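Local coordinates for Acarbose/maltose binding protein GacH (Streptomyces glaucescens, PDB 3K01), which binds the tetrasaccharide-like inhibitor acarbose and a homolog of it as the solute receptor of a bacterial ABC transporter, and probably also maltose, at residues D141-L152 and V254-I264; L104-L113 and R128-V136. All blocks are in the same frame, centred on the assembly; numbering follows the deposited sequence.

Contact 1 (D141-L152 and V254-I264); sequences DTLALFYNKELL and VAMMVNGPWAI
Phe146 and Met257 face each other as a hydrogen-bonded pair of an antiparallel strand pairing, in which strand 144-148 runs beside strand 256-259 in the mixed sheet of a solute-binding protein. The short strand axes approach to 4.6 Å, and five backbone bonds hold the register from Ala144 with Asn259 to Asn148 N, which donates to Ala255 O.

Packing is densest around the Phe146 ring. Asn259 CB lies over one face, 4.0 Å from the ring centroid and 23° off its normal, a CH-pi contact displaced toward the rim. Gly260 O meets CZ at the edge, close to the ring plane, while Ile264 CD1 approaches CE1 obliquely at 3.6 Å. Met257 SD lies obliquely 5.4 Å from the centroid of the Phe146 ring, a Met-aromatic contact; Met257 CG sits between backbone N and carbonyl carbon (chi1 66°) and the chain then extends, bringing CE against Phe146 CD1. The same SD also accepts a weak bond from Asn259 ND2, and Asn259 OD1 takes the N-H of Gly260, which limits the rotation of that amide. Helix 241-251 packs on Met257 and Asn259.

The opposite sheet face carries Leu145, Tyr147, Met256 and Val258, meeting more loosely; Leu145 CD1 is 4.2 Å from Val258 CG2. The solvent side begins at the exposed Trp262. Leu143 CD2 touches its CZ2 obliquely, and the partly exposed Asp141 presents its carboxylate at the indole edge, the two planes 77° apart, with OD2 4.0 Å from Trp262 CZ3.

Contact 2 (L104-L113 and R128-V136); sequences LAPLDGTPAL and RYEGKTYAV
Asp108 grips Thr133 with both carboxylate oxygens. OD2 receives the backbone N-H of Thr133 through its syn lone pair, at 2.8 Å and an almost straight 177°; OD1 accepts from Thr133 OG1 on its syn side, 25° out of the carboxylate plane. Thr133 OG1 is in turn an acceptor for Arg128 NH1 at 3.1 Å, with the hydroxyl lying in the guanidinium plane. The Arg128 chain bends back on itself (chi3 -59°), which places NH1 3.4 Å from Asp108 OD1, a long salt bridge that probably favours the ionised carboxylate. Water 2 accepts from NH1 and donates to Gly131 O, with a weak bond to OD1.

The backbone repeats the link: Leu107 N donates to Thr133 O at 2.8 Å. Water 1 lies 2.8 Å from both Ala105 O and Tyr134 O and links the two carbonyls, the second of which Ser301 in strand 293-302 bonds as well.

Apolar groups flank these bonds. Leu104 CB packs against Tyr134 CD1, while Leu104 O sits at the edge of that ring; Leu113 CD2 meets Val136 CG1 at 3.7 Å.

On one side a type II turn, Leu107 to Thr110, continues into an ST turn in which Thr110 OG1 accepts from Ala112 N. On the other, strands 128-129 and 132-133 form a beta hairpin closed by a type I' turn, Tyr129 to Lys132.

Strand 132-148 takes part in both contacts: contact 2 uses its beginning, contact 1 its end, and contact 2 closes along the chain before contact 1 opens. Their centres lie about 35 Å apart on opposite sides of the chain's centre, and their nearest atoms remain about 12 Å apart, so the connection runs through the shared strand and sheet. Strand 293-302 accompanies it at both levels, through backbone bonds of Val136 with Leu300 and of Asp141 with Gly296. Such a long shared strand is consistent with the two-lobed fold of solute-binding proteins, whose ligand binds between the lobes.

Contact 1 (D141-L152 and V254-I264)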
loop_
_atom_site.group_PDB
_atom_site.type_symbol
_atom_site.label_atom_id
_atom_site.label_comp_id
_atom_site.label_asym_id
_atom_site.label_seq_id
_atom_site.Cartn_x
_atom_site.Cartn_y
_atom_site.Cartn_z
ATOM N N ASP A 141 -1.745 2.921 3.166
ATOM C CA ASP A 141 -2.323 1.665 3.610
ATOM C C ASP A 141 -1.233 0.591 3.606
ATOM O O ASP A 141 -0.058 0.852 3.298
ATOM C CB ASP A 141 -3.561 1.295 2.780
ATOM C CG ASP A 141 -3.265 1.147 1.317
ATOM O OD1 ASP A 141 -2.148 0.723 0.960
ATOM O OD2 ASP A 141 -4.159 1.458 0.493
ATOM N N THR A 142 -1.609 -0.608 4.040
ATOM C CA THR A 142 -0.657 -1.720 4.139
ATOM C C THR A 142 -1.448 -3.005 4.272
ATOM O O THR A 142 -2.684 -2.995 4.272
ATOM C CB THR A 142 0.290 -1.513 5.349
ATOM O OG1 THR A 142 1.403 -2.421 5.294
ATOM C CG2 THR A 142 -0.412 -1.655 6.687
ATOM N N LEU A 143 -0.723 -4.106 4.395
ATOM C CA LEU A 143 -1.330 -5.409 4.687
ATOM C C LEU A 143 -1.278 -5.678 6.175
ATOM O O LEU A 143 -0.410 -5.171 6.878
ATOM C CB LEU A 143 -0.563 -6.515 3.948
ATOM C CG LEU A 143 -0.609 -6.482 2.430
ATOM C CD1 LEU A 143 0.227 -7.622 1.805
ATOM C CD2 LEU A 143 -2.055 -6.547 1.898
ATOM N N ALA A 144 -2.215 -6.521 6.633
ATOM C CA ALA A 144 -2.385 -6.813 8.047
ATOM C C ALA A 144 -2.916 -8.227 8.199
ATOM O O ALA A 144 -3.466 -8.781 7.252
ATOM C CB ALA A 144 -3.368 -5.809 8.681
ATOM N N LEU A 145 -2.736 -8.796 9.391
ATOM C CA LEU A 145 -3.289 -10.121 9.681
ATOM C C LEU A 145 -4.737 -9.981 10.175
ATOM O O LEU A 145 -4.977 -9.445 11.258
ATOM C CB LEU A 145 -2.436 -10.778 10.747
ATOM C CG LEU A 145 -2.819 -12.229 11.082
ATOM C CD1 LEU A 145 -2.548 -13.174 9.946
ATOM C CD2 LEU A 145 -2.081 -12.645 12.353
ATOM N N PHE A 146 -5.680 -10.446 9.368
ATOM C CA PHE A 146 -7.089 -10.524 9.772
ATOM C C PHE A 146 -7.304 -11.848 10.502
ATOM O O PHE A 146 -6.763 -12.885 10.109
ATOM C CB PHE A 146 -8.003 -10.560 8.548
ATOM C CG PHE A 146 -8.165 -9.259 7.809
ATOM C CD1 PHE A 146 -9.417 -8.908 7.347
ATOM C CD2 PHE A 146 -7.094 -8.415 7.490
ATOM C CE1 PHE A 146 -9.638 -7.753 6.608
ATOM C CE2 PHE A 146 -7.309 -7.238 6.761
ATOM C CZ PHE A 146 -8.597 -6.911 6.335
ATOM N N TYR A 147 -8.108 -11.844 11.554
ATOM C CA TYR A 147 -8.379 -13.079 12.276
ATOM C C TYR A 147 -9.835 -13.151 12.724
ATOM O O TYR A 147 -10.490 -12.146 13.009
ATOM C CB TYR A 147 -7.412 -13.295 13.460
ATOM C CG TYR A 147 -7.385 -12.216 14.505
ATOM C CD1 TYR A 147 -6.582 -11.083 14.346
ATOM C CD2 TYR A 147 -8.138 -12.352 15.683
ATOM C CE1 TYR A 147 -6.543 -10.107 15.319
ATOM C CE2 TYR A 147 -8.098 -11.384 16.642
ATOM C CZ TYR A 147 -7.298 -10.275 16.453
ATOM O OH TYR A 147 -7.251 -9.275 17.416
ATOM N N ASN A 148 -10.330 -14.384 12.772
ATOM C CA ASN A 148 -11.657 -14.721 13.262
ATOM C C ASN A 148 -11.554 -14.883 14.772
ATOM O O ASN A 148 -10.954 -15.836 15.279
ATOM C CB ASN A 148 -12.089 -16.023 12.577
ATOM C CG ASN A 148 -13.514 -16.452 12.910
ATOM O OD1 ASN A 148 -14.264 -16.956 12.009
ATOM N ND2 ASN A 148 -13.883 -16.339 14.160
ATOM N N LYS A 149 -12.132 -13.932 15.506
ATOM C CA LYS A 149 -11.974 -13.941 16.964
ATOM C C LYS A 149 -12.559 -15.189 17.597
ATOM O O LYS A 149 -11.944 -15.766 18.486
ATOM C CB LYS A 149 -12.574 -12.688 17.596
ATOM C CG LYS A 149 -11.784 -11.426 17.289
ATOM C CD LYS A 149 -12.392 -10.204 17.965
ATOM C CE LYS A 149 -11.591 -8.956 17.640
ATOM N NZ LYS A 149 -11.796 -7.856 18.634
ATOM N N GLU A 150 -13.720 -15.630 17.123
ATOM C CA GLU A 150 -14.381 -16.783 17.717
ATOM C C GLU A 150 -13.566 -18.046 17.500
ATOM O O GLU A 150 -13.490 -18.884 18.392
ATOM C CB GLU A 150 -15.786 -16.936 17.167
ATOM C CG GLU A 150 -16.573 -18.044 17.846
ATOM C CD GLU A 150 -16.476 -19.382 17.159
ATOM O OE1 GLU A 150 -16.124 -19.498 15.952
ATOM O OE2 GLU A 150 -16.781 -20.388 17.852
ATOM N N LEU A 151 -12.981 -18.226 16.307
ATOM C CA LEU A 151 -12.178 -19.427 16.099
ATOM C C LEU A 151 -10.929 -19.423 16.958
ATOM O O LEU A 151 -10.554 -20.447 17.535
ATOM C CB LEU A 151 -11.827 -19.614 14.617
ATOM C CG LEU A 151 -13.002 -19.968 13.695
ATOM C CD1 LEU A 151 -12.519 -19.984 12.235
ATOM C CD2 LEU A 151 -13.608 -21.330 14.048
ATOM N N LEU A 152 -10.284 -18.272 17.090
ATOM C CA LEU A 152 -9.104 -18.231 17.958
ATOM C C LEU A 152 -9.490 -18.434 19.423
ATOM O O LEU A 152 -8.778 -19.121 20.167
ATOM C CB LEU A 152 -8.298 -16.945 17.788
ATOM C CG LEU A 152 -7.234 -16.945 16.662
ATOM C CD1 LEU A 152 -7.831 -17.134 15.266
ATOM C CD2 LEU A 152 -6.382 -15.684 16.720
ATOM N N VAL A 254 -10.632 -20.986 6.845
ATOM C CA VAL A 254 -9.425 -20.583 7.577
ATOM C C VAL A 254 -9.805 -19.608 8.690
ATOM O O VAL A 254 -10.857 -18.947 8.606
ATOM C CB VAL A 254 -8.356 -19.904 6.670
ATOM C CG1 VAL A 254 -7.925 -20.863 5.582
ATOM C CG2 VAL A 254 -8.872 -18.613 6.066
ATOM N N ALA A 255 -8.917 -19.480 9.672
ATOM C CA ALA A 255 -9.124 -18.537 10.757
ATOM C C ALA A 255 -8.449 -17.190 10.551
ATOM O O ALA A 255 -8.752 -16.223 11.277
ATOM C CB ALA A 255 -8.635 -19.144 12.060
ATOM N N MET A 256 -7.506 -17.126 9.605
ATOM C CA MET A 256 -6.650 -15.943 9.402
ATOM C C MET A 256 -6.367 -15.754 7.943
ATOM O O MET A 256 -6.300 -16.723 7.196
ATOM C CB MET A 256 -5.321 -16.127 10.142
ATOM C CG MET A 256 -5.492 -16.226 11.656
ATOM S SD MET A 256 -3.950 -16.428 12.575
ATOM C CE MET A 256 -3.709 -18.212 12.362
ATOM N N MET A 257 -6.122 -14.506 7.548
ATOM C CA MET A 257 -5.619 -14.208 6.190
ATOM C C MET A 257 -4.847 -12.912 6.343
ATOM O O MET A 257 -4.966 -12.222 7.340
ATOM C CB MET A 257 -6.732 -14.032 5.161
ATOM C CG MET A 257 -7.601 -12.815 5.418
ATOM S SD MET A 257 -8.751 -12.522 4.041
ATOM C CE MET A 257 -9.787 -11.205 4.656
ATOM N N VAL A 258 -4.039 -12.574 5.344
ATOM C CA VAL A 258 -3.404 -11.255 5.299
ATOM C C VAL A 258 -4.118 -10.431 4.236
ATOM O O VAL A 258 -4.419 -10.928 3.152
ATOM C CB VAL A 258 -1.923 -11.407 4.982
ATOM C CG1 VAL A 258 -1.258 -10.051 4.693
ATOM C CG2 VAL A 258 -1.239 -12.120 6.117
ATOM N N ASN A 259 -4.441 -9.185 4.560
ATOM C CA ASN A 259 -5.215 -8.385 3.624
ATOM C C ASN A 259 -5.141 -6.924 3.992
ATOM O O ASN A 259 -4.508 -6.567 5.007
ATOM C CB ASN A 259 -6.664 -8.895 3.556
ATOM C CG ASN A 259 -7.223 -8.842 2.159
ATOM O OD1 ASN A 259 -6.873 -7.961 1.362
ATOM N ND2 ASN A 259 -8.076 -9.810 1.828
ATOM N N GLY A 260 -5.765 -6.077 3.178
ATOM C CA GLY A 260 -5.710 -4.640 3.409
ATOM C C GLY A 260 -7.070 -4.051 3.693
ATOM O O GLY A 260 -8.085 -4.742 3.720
ATOM N N PRO A 261 -7.122 -2.729 3.907
ATOM C CA PRO A 261 -8.374 -2.040 4.248
ATOM C C PRO A 261 -9.471 -2.265 3.216
ATOM O O PRO A 261 -10.656 -2.291 3.571
ATOM C CB PRO A 261 -7.954 -0.559 4.294
ATOM C CG PRO A 261 -6.475 -0.649 4.693
ATOM C CD PRO A 261 -5.963 -1.811 3.903
ATOM N N TRP A 262 -9.089 -2.452 1.958
ATOM C CA TRP A 262 -10.033 -2.663 0.870
ATOM C C TRP A 262 -10.861 -3.939 1.046
ATOM O O TRP A 262 -11.863 -4.123 0.345
ATOM C CB TRP A 262 -9.292 -2.713 -0.488
ATOM C CG TRP A 262 -8.201 -3.710 -0.483
ATOM C CD1 TRP A 262 -8.321 -5.051 -0.718
ATOM C CD2 TRP A 262 -6.820 -3.475 -0.193
ATOM N NE1 TRP A 262 -7.100 -5.669 -0.587
ATOM C CE2 TRP A 262 -6.159 -4.717 -0.276
ATOM C CE3 TRP A 262 -6.075 -2.337 0.128
ATOM C CZ2 TRP A 262 -4.778 -4.860 -0.041
ATOM C CZ3 TRP A 262 -4.683 -2.476 0.347
ATOM C CH2 TRP A 262 -4.060 -3.733 0.279
ATOM N N ALA A 263 -10.457 -4.827 1.951
ATOM C CA ALA A 263 -11.177 -6.097 2.192
ATOM C C ALA A 263 -12.239 -6.040 3.281
ATOM O O ALA A 263 -13.014 -6.990 3.436
ATOM C CB ALA A 263 -10.204 -7.208 2.514
ATOM N N ILE A 264 -12.206 -5.001 4.110
ATOM C CA ILE A 264 -13.031 -4.948 5.327
ATOM C C ILE A 264 -14.526 -5.065 5.043
ATOM O O ILE A 264 -15.204 -5.858 5.691
ATOM C CB ILE A 264 -12.696 -3.683 6.143
ATOM C CG1 ILE A 264 -11.275 -3.777 6.741
ATOM C CG2 ILE A 264 -13.745 -3.448 7.232
ATOM C CD1 ILE A 264 -11.116 -4.752 7.873
#

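Contact 2 (L104-L113 and R128-V136)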
loop_
_atom_site.group_PDB
_atom_site.type_symbol
_atom_site.label_atom_id
_atom_site.label_comp_id
_atom_site.label_asym_id
_atom_site.label_seq_id
_atom_site.Cartn_x
_atom_site.Cartn_y
_atom_site.Cartn_z
ATOM N N LEU A 104 7.030 15.126 -13.572
ATOM C CA LEU A 104 6.660 15.773 -12.309
ATOM C C LEU A 104 7.509 16.978 -11.991
ATOM O O LEU A 104 8.735 16.939 -12.147
ATOM C CB LEU A 104 6.661 14.770 -11.137
ATOM C CG LEU A 104 5.763 13.535 -11.292
ATOM C CD1 LEU A 104 5.779 12.729 -9.994
ATOM C CD2 LEU A 104 4.345 13.918 -11.686
ATOM N N ALA A 105 6.854 18.030 -11.516
ATOM C CA ALA A 105 7.579 19.223 -11.063
ATOM C C ALA A 105 8.262 18.958 -9.733
ATOM O O ALA A 105 7.657 18.399 -8.821
ATOM C CB ALA A 105 6.592 20.376 -10.888
ATOM N N PRO A 106 9.524 19.371 -9.575
ATOM C CA PRO A 106 10.132 19.210 -8.248
ATOM C C PRO A 106 9.553 20.223 -7.264
ATOM O O PRO A 106 9.276 21.367 -7.637
ATOM C CB PRO A 106 11.611 19.518 -8.516
ATOM C CG PRO A 106 11.590 20.472 -9.682
ATOM C CD PRO A 106 10.449 19.985 -10.555
ATOM N N LEU A 107 9.392 19.821 -6.013
ATOM C CA LEU A 107 8.692 20.632 -5.043
ATOM C C LEU A 107 9.612 21.208 -3.980
ATOM O O LEU A 107 9.175 22.029 -3.178
ATOM C CB LEU A 107 7.561 19.817 -4.399
ATOM C CG LEU A 107 6.496 19.272 -5.348
ATOM C CD1 LEU A 107 5.408 18.539 -4.563
ATOM C CD2 LEU A 107 5.859 20.359 -6.205
ATOM N N ASP A 108 10.878 20.786 -3.936
ATOM C CA ASP A 108 11.798 21.379 -2.940
ATOM C C ASP A 108 11.933 22.858 -3.170
ATOM O O ASP A 108 11.954 23.328 -4.300
ATOM C CB ASP A 108 13.165 20.727 -2.998
ATOM C CG ASP A 108 13.068 19.239 -2.902
ATOM O OD1 ASP A 108 12.883 18.704 -1.768
ATOM O OD2 ASP A 108 13.043 18.636 -3.995
ATOM N N GLY A 109 11.945 23.606 -2.082
ATOM C CA GLY A 109 12.076 25.052 -2.181
ATOM C C GLY A 109 10.860 25.689 -2.815
ATOM O O GLY A 109 10.967 26.757 -3.424
ATOM N N THR A 110 9.692 25.056 -2.670
ATOM C CA THR A 110 8.427 25.629 -3.115
ATOM C C THR A 110 7.445 25.650 -1.982
ATOM O O THR A 110 7.595 24.898 -1.013
ATOM C CB THR A 110 7.747 24.871 -4.270
ATOM O OG1 THR A 110 7.095 23.695 -3.756
ATOM C CG2 THR A 110 8.726 24.522 -5.378
ATOM N N PRO A 111 6.433 26.506 -2.090
ATOM C CA PRO A 111 5.408 26.620 -1.048
ATOM C C PRO A 111 4.566 25.353 -0.939
ATOM O O PRO A 111 3.728 25.244 -0.044
ATOM C CB PRO A 111 4.544 27.783 -1.541
ATOM C CG PRO A 111 5.473 28.616 -2.351
ATOM C CD PRO A 111 6.416 27.653 -3.013
ATOM N N ALA A 112 4.712 24.348 -1.808
ATOM C CA ALA A 112 3.910 23.109 -1.700
ATOM C C ALA A 112 4.175 22.308 -0.425
ATOM O O ALA A 112 3.358 21.569 0.034
ATOM C CB ALA A 112 4.135 22.207 -2.921
ATOM N N LEU A 113 5.372 22.427 0.106
ATOM C CA LEU A 113 5.856 21.578 1.157
ATOM C C LEU A 113 5.663 22.192 2.534
ATOM O O LEU A 113 5.996 21.628 3.468
ATOM C CB LEU A 113 7.354 21.202 0.904
ATOM C CG LEU A 113 7.686 20.509 -0.422
ATOM C CD1 LEU A 113 9.099 20.053 -0.398
ATOM C CD2 LEU A 113 6.742 19.311 -0.665
ATOM N N ARG A 128 9.856 11.113 -2.545
ATOM C CA ARG A 128 11.201 11.501 -3.005
ATOM C C ARG A 128 11.715 10.567 -4.072
ATOM O O ARG A 128 11.478 9.343 -4.014
ATOM C CB ARG A 128 12.190 11.511 -1.840
ATOM C CG ARG A 128 11.742 12.295 -0.636
ATOM C CD ARG A 128 12.433 13.587 -0.501
ATOM N NE ARG A 128 13.884 13.470 -0.393
ATOM C CZ ARG A 128 14.691 14.477 -0.685
ATOM N NH1 ARG A 128 14.168 15.635 -1.089
ATOM N NH2 ARG A 128 16.006 14.339 -0.580
ATOM N N TYR A 129 12.464 11.135 -5.002
ATOM C CA TYR A 129 13.066 10.362 -6.084
ATOM C C TYR A 129 14.416 10.995 -6.346
ATOM O O TYR A 129 14.488 12.183 -6.660
ATOM C CB TYR A 129 12.205 10.388 -7.345
ATOM C CG TYR A 129 12.857 9.691 -8.533
ATOM C CD1 TYR A 129 13.072 8.318 -8.541
ATOM C CD2 TYR A 129 13.271 10.420 -9.645
ATOM C CE1 TYR A 129 13.676 7.705 -9.622
ATOM C CE2 TYR A 129 13.863 9.811 -10.731
ATOM C CZ TYR A 129 14.068 8.445 -10.703
ATOM O OH TYR A 129 14.642 7.804 -11.782
ATOM N N GLU A 130 15.470 10.192 -6.138
ATOM C CA GLU A 130 16.860 10.595 -6.376
ATOM C C GLU A 130 17.157 11.957 -5.761
ATOM O O GLU A 130 17.683 12.858 -6.416
ATOM C CB GLU A 130 17.150 10.555 -7.873
ATOM C CG GLU A 130 17.008 9.140 -8.404
ATOM C CD GLU A 130 17.492 8.940 -9.818
ATOM O OE1 GLU A 130 17.553 9.913 -10.599
ATOM O OE2 GLU A 130 17.783 7.767 -10.156
ATOM N N GLY A 131 16.809 12.082 -4.492
ATOM C CA GLY A 131 17.205 13.243 -3.708
ATOM C C GLY A 131 16.357 14.484 -3.908
ATOM O O GLY A 131 16.714 15.538 -3.359
ATOM N N LYS A 132 15.244 14.397 -4.654
ATOM C CA LYS A 132 14.313 15.530 -4.794
ATOM C C LYS A 132 12.900 15.098 -4.446
ATOM O O LYS A 132 12.570 13.915 -4.525
ATOM C CB LYS A 132 14.344 16.127 -6.196
ATOM C CG LYS A 132 15.682 16.815 -6.541
ATOM C CD LYS A 132 15.673 17.379 -7.940
ATOM C CE LYS A 132 16.971 18.116 -8.258
ATOM N NZ LYS A 132 17.027 18.389 -9.720
ATOM N N THR A 133 12.064 16.051 -4.060
ATOM C CA THR A 133 10.680 15.763 -3.664
ATOM C C THR A 133 9.766 16.062 -4.841
ATOM O O THR A 133 9.824 17.164 -5.430
ATOM C CB THR A 133 10.296 16.670 -2.494
ATOM O OG1 THR A 133 11.249 16.483 -1.444
ATOM C CG2 THR A 133 8.906 16.331 -1.978
ATOM N N TYR A 134 8.906 15.095 -5.206
ATOM C CA TYR A 134 7.998 15.237 -6.324
ATOM C C TYR A 134 6.535 15.032 -5.954
ATOM O O TYR A 134 5.683 14.879 -6.836
ATOM C CB TYR A 134 8.379 14.265 -7.449
ATOM C CG TYR A 134 9.709 14.572 -8.087
ATOM C CD1 TYR A 134 9.790 15.517 -9.109
ATOM C CD2 TYR A 134 10.868 13.917 -7.690
ATOM C CE1 TYR A 134 11.015 15.808 -9.713
ATOM C CE2 TYR A 134 12.085 14.212 -8.276
ATOM C CZ TYR A 134 12.143 15.131 -9.283
ATOM O OH TYR A 134 13.368 15.428 -9.876
ATOM N N ALA A 135 6.234 15.004 -4.665
ATOM C CA ALA A 135 4.845 14.812 -4.251
ATOM C C ALA A 135 4.688 15.266 -2.827
ATOM O O ALA A 135 5.675 15.522 -2.139
ATOM C CB ALA A 135 4.415 13.318 -4.396
ATOM N N VAL A 136 3.435 15.317 -2.389
ATOM C CA VAL A 136 3.088 15.433 -0.971
ATOM C C VAL A 136 2.182 14.233 -0.606
ATOM O O VAL A 136 1.392 13.774 -1.424
ATOM C CB VAL A 136 2.378 16.764 -0.610
ATOM C CG1 VAL A 136 3.353 17.929 -0.803
ATOM C CG2 VAL A 136 1.116 16.983 -1.455
HETATM O O HOH W 1 5.207 17.323 -8.057
HETATM O O HOH W 2 15.919 17.600 -1.055
#